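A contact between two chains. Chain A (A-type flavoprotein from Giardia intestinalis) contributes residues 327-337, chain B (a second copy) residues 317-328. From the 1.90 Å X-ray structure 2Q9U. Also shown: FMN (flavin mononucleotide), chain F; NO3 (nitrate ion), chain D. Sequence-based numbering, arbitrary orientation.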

# COMPACT_ATOMS: atom_id res chain seq x y z
N ALA A 327 11.96 -7.60 14.04
CA ALA A 327 12.60 -6.62 14.98
C ALA A 327 11.63 -5.45 15.30
O ALA A 327 11.51 -5.00 16.45
CB ALA A 327 13.92 -6.07 14.39
N ALA A 328 10.91 -4.99 14.29
CA ALA A 328 9.96 -3.89 14.54
C ALA A 328 8.83 -4.38 15.45
O ALA A 328 8.48 -3.70 16.43
CB ALA A 328 9.42 -3.33 13.22
N ALA A 329 8.31 -5.57 15.15
CA ALA A 329 7.17 -6.11 15.91
C ALA A 329 7.58 -6.33 17.36
O ALA A 329 6.84 -5.98 18.28
CB ALA A 329 6.65 -7.40 15.30
N LEU A 330 8.80 -6.84 17.56
CA LEU A 330 9.31 -7.02 18.92
C LEU A 330 9.56 -5.72 19.67
O LEU A 330 9.20 -5.62 20.84
CB LEU A 330 10.56 -7.92 18.92
CG LEU A 330 10.30 -9.41 18.70
CD1 LEU A 330 11.62 -10.09 18.34
CD2 LEU A 330 9.71 -10.09 19.95
N ASN A 331 10.17 -4.72 19.01
CA ASN A 331 10.30 -3.37 19.58
C ASN A 331 8.95 -2.85 20.09
O ASN A 331 8.82 -2.36 21.23
CB ASN A 331 10.89 -2.40 18.53
CG ASN A 331 10.72 -0.90 18.91
OD1 ASN A 331 9.61 -0.38 18.94
ND2 ASN A 331 11.83 -0.22 19.15
N TYR A 332 7.93 -2.98 19.24
CA TYR A 332 6.62 -2.42 19.53
C TYR A 332 6.01 -3.13 20.73
O TYR A 332 5.54 -2.48 21.68
CB TYR A 332 5.69 -2.56 18.32
CG TYR A 332 4.48 -1.68 18.40
CD1 TYR A 332 4.60 -0.31 18.68
CD2 TYR A 332 3.22 -2.19 18.19
CE1 TYR A 332 3.45 0.52 18.74
CE2 TYR A 332 2.09 -1.38 18.21
CZ TYR A 332 2.21 -0.02 18.48
OH TYR A 332 1.06 0.79 18.52
N VAL A 333 6.04 -4.46 20.69
CA VAL A 333 5.48 -5.29 21.76
C VAL A 333 6.21 -5.10 23.10
O VAL A 333 5.56 -5.05 24.17
CB VAL A 333 5.42 -6.79 21.30
CG1 VAL A 333 5.27 -7.71 22.48
CG2 VAL A 333 4.27 -7.00 20.31
N ARG A 334 7.54 -4.98 23.03
CA ARG A 334 8.38 -4.69 24.20
C ARG A 334 7.96 -3.37 24.85
O ARG A 334 7.72 -3.33 26.05
CB ARG A 334 9.87 -4.64 23.83
CG ARG A 334 10.84 -4.23 24.97
CD ARG A 334 12.32 -4.18 24.50
NE ARG A 334 12.63 -2.93 23.77
CZ ARG A 334 13.02 -2.83 22.50
NH1 ARG A 334 13.18 -3.91 21.74
NH2 ARG A 334 13.27 -1.62 21.99
N GLY A 335 7.85 -2.31 24.04
CA GLY A 335 7.49 -0.97 24.52
C GLY A 335 6.13 -0.97 25.20
O GLY A 335 5.90 -0.27 26.20
N LEU A 336 5.21 -1.76 24.66
CA LEU A 336 3.85 -1.83 25.20
C LEU A 336 3.66 -2.85 26.32
O LEU A 336 2.60 -2.90 26.91
CB LEU A 336 2.83 -2.05 24.05
CG LEU A 336 2.63 -0.84 23.12
CD1 LEU A 336 2.00 -1.28 21.77
CD2 LEU A 336 1.82 0.29 23.76
N THR A 337 4.68 -3.66 26.60
CA THR A 337 4.70 -4.67 27.71
C THR A 337 3.65 -5.79 27.59
O THR A 337 3.41 -6.54 28.55
CB THR A 337 4.58 -4.00 29.17
OG1 THR A 337 3.22 -3.60 29.42
CG2 THR A 337 5.51 -2.80 29.31
N1 FMN F . 7.58 10.59 25.20
C2 FMN F . 8.43 10.02 26.10
O2 FMN F . 9.33 10.71 26.62
N3 FMN F . 8.28 8.69 26.45
C4 FMN F . 7.30 7.90 25.87
O4 FMN F . 7.31 6.70 26.12
C4A FMN F . 6.42 8.48 24.94
N5 FMN F . 5.39 7.75 24.35
C5A FMN F . 4.54 8.39 23.44
C6 FMN F . 3.50 7.67 22.84
C7 FMN F . 2.64 8.29 21.91
C7M FMN F . 1.42 7.53 21.46
C8 FMN F . 2.81 9.64 21.59
C8M FMN F . 1.98 10.31 20.53
C9 FMN F . 3.84 10.35 22.20
C9A FMN F . 4.71 9.74 23.12
N10 FMN F . 5.75 10.46 23.71
C10 FMN F . 6.57 9.84 24.63
C1' FMN F . 5.98 11.91 23.41
C2' FMN F . 6.66 12.12 22.05
O2' FMN F . 8.00 11.63 22.03
C3' FMN F . 6.52 13.62 21.76
O3' FMN F . 5.16 13.84 21.40
C4' FMN F . 7.40 14.13 20.64
O4' FMN F . 7.37 15.55 20.64
C5' FMN F . 6.94 13.64 19.27
O5' FMN F . 7.92 13.97 18.31
P FMN F . 7.46 14.21 16.80
O1P FMN F . 8.73 14.14 15.97
O2P FMN F . 6.49 13.12 16.45
O3P FMN F . 6.79 15.56 16.64
N NO3 D . 6.07 2.70 13.33
O1 NO3 D . 5.87 1.54 12.55
O2 NO3 D . 4.98 3.42 13.80
O3 NO3 D . 7.36 3.16 13.61
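Chain B 317-328: TLNNTMMPSVAA

The most unusual feature of this contact is a type I' turn on chain B that also touches FMN, set against a glycine on the helix of chain A. Leu B318 to Thr B321 form the turn, in which Asn B319 and Asn B320 both take positive phi (50° and 70°), and it is closed by Leu B318 N to Thr B321 O at 2.8 Å and Thr B321 N to Leu B318 O at 3.1 Å. The backbone at its tip also serves the cofactor: Asn B320 N donates to FMN O4 at 2.8 Å. At the same tip, Gly A335 CA lies 3.5 Å from Asn B319 O. An ideal CB on Gly A335 would point toward chain B and stand 3.1 Å from Asn B319 O, a tight distance, so the glycine leaves this spot free for the turn.

From the turn, chain B runs in extended form through Thr B321 and Met B322 to Met B323, the N-cap residue, and enters a helix at Pro B324. This helix crosses the chain A helix at 142°, closer to antiparallel than to perpendicular, with the axes 7.8 Å apart. The register follows that direction: Asn B319 lies by Gly A335, and Pro B324 by Ala A328, the CA atoms of the latter pair 4.4 Å apart. Small residues suit such a close crossing. Ala A328 CB packs 3.4 Å from Pro B324 O and 4.0 Å from Ala B328 CB.

Between these two ends, Asn A331 reads the extended segment. Its CA-to-CB bond points toward chain B, and with chi1 in t Asn A331 ND2 donates to Met B322 O at 3.1 Å, a main-chain acceptor at a point where no helix has yet begun. Asn A331 OD1 lies 2.8 Å from the oxygen of water 1, which can donate to it, and OD1 also rests 3.3 Å from Pro B324 CG. One helical turn back from the glycine, the asparagine thus joins polar recognition to packing.

Tyr A332 adds further apolar contact: Tyr A332 CD1 is 3.5 Å from Pro B324 CG, and Leu B318 CD2 approaches the ring edge at 4.5 Å from Tyr A332 CE1. Nearer the turn, water bridges two backbone carbonyls to asparagine amides. Water 2 donates to Tyr A332 O (2.8 Å) and accepts from Asn B319 ND2 (3.0 Å); water 3 does likewise between Gly A335 O (2.8 Å) and Asn B320 ND2 (2.9 Å). Arg A334 adds a weak hydrogen bond, Arg A334 NH2 to Thr B321 OG1 at 3.1 Å.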

# COMPACT_ATOMS: atom_id res chain seq x y z
N THR B 317 10.70 9.54 21.03
CA THR B 317 10.52 8.45 21.97
C THR B 317 9.07 7.97 21.88
O THR B 317 8.12 8.75 22.02
CB THR B 317 10.92 8.86 23.41
OG1 THR B 317 12.34 9.11 23.46
CG2 THR B 317 10.62 7.72 24.40
N LEU B 318 8.92 6.68 21.60
CA LEU B 318 7.61 6.04 21.61
C LEU B 318 7.69 4.89 22.59
O LEU B 318 8.48 3.95 22.38
CB LEU B 318 7.26 5.54 20.20
CG LEU B 318 5.91 4.81 20.02
CD1 LEU B 318 4.71 5.68 20.43
CD2 LEU B 318 5.76 4.33 18.55
N ASN B 319 6.91 4.98 23.67
CA ASN B 319 6.82 3.92 24.69
C ASN B 319 8.20 3.50 25.16
O ASN B 319 8.54 2.31 25.13
CB ASN B 319 6.04 2.71 24.16
CG ASN B 319 4.65 3.09 23.63
OD1 ASN B 319 3.99 3.95 24.20
ND2 ASN B 319 4.24 2.47 22.54
N ASN B 320 9.00 4.50 25.55
CA ASN B 320 10.32 4.30 26.18
C ASN B 320 11.40 3.76 25.26
O ASN B 320 12.43 3.29 25.72
CB ASN B 320 10.20 3.40 27.42
CG ASN B 320 9.28 4.00 28.48
OD1 ASN B 320 9.47 5.14 28.89
ND2 ASN B 320 8.28 3.22 28.91
N THR B 321 11.17 3.82 23.95
CA THR B 321 12.20 3.43 23.00
C THR B 321 12.07 4.20 21.69
O THR B 321 11.36 5.21 21.63
CB THR B 321 12.24 1.88 22.82
OG1 THR B 321 13.35 1.52 22.00
CG2 THR B 321 10.92 1.32 22.24
N MET B 322 12.78 3.76 20.65
CA MET B 322 12.66 4.38 19.32
C MET B 322 11.43 3.81 18.61
O MET B 322 10.92 2.77 18.99
CB MET B 322 13.91 4.13 18.47
CG MET B 322 14.07 2.64 18.10
SD MET B 322 15.55 2.29 17.12
CE MET B 322 16.83 2.23 18.41
N MET B 323 10.97 4.50 17.57
CA MET B 323 9.83 3.99 16.79
C MET B 323 10.22 2.65 16.13
O MET B 323 11.38 2.49 15.71
CB MET B 323 9.37 5.02 15.77
CG MET B 323 8.71 6.26 16.44
SD MET B 323 8.08 7.47 15.25
CE MET B 323 6.66 6.57 14.61
N PRO B 324 9.26 1.67 16.07
CA PRO B 324 9.53 0.35 15.49
C PRO B 324 10.12 0.43 14.08
O PRO B 324 10.99 -0.38 13.75
CB PRO B 324 8.12 -0.30 15.45
CG PRO B 324 7.40 0.34 16.65
CD PRO B 324 7.87 1.78 16.57
N SER B 325 9.67 1.39 13.26
CA SER B 325 10.16 1.53 11.86
C SER B 325 11.67 1.83 11.83
O SER B 325 12.44 1.34 10.95
CB SER B 325 9.38 2.61 11.12
OG SER B 325 9.54 3.87 11.76
N VAL B 326 12.12 2.61 12.80
CA VAL B 326 13.55 2.96 12.88
C VAL B 326 14.36 1.76 13.41
O VAL B 326 15.50 1.54 12.94
CB VAL B 326 13.76 4.27 13.68
CG1 VAL B 326 15.26 4.66 13.84
CG2 VAL B 326 13.01 5.41 13.01
N ALA B 327 13.82 1.00 14.36
CA ALA B 327 14.42 -0.30 14.79
C ALA B 327 14.59 -1.26 13.59
O ALA B 327 15.62 -1.95 13.44
CB ALA B 327 13.57 -0.96 15.90
N ALA B 328 13.59 -1.28 12.71
CA ALA B 328 13.71 -2.17 11.54
C ALA B 328 14.83 -1.68 10.63
O ALA B 328 15.68 -2.48 10.18
CB ALA B 328 12.37 -2.25 10.79
O HOH W 1 8.05 1.54 20.17
O HOH W 2 6.05 0.23 21.87
O HOH W 3 7.78 0.42 28.15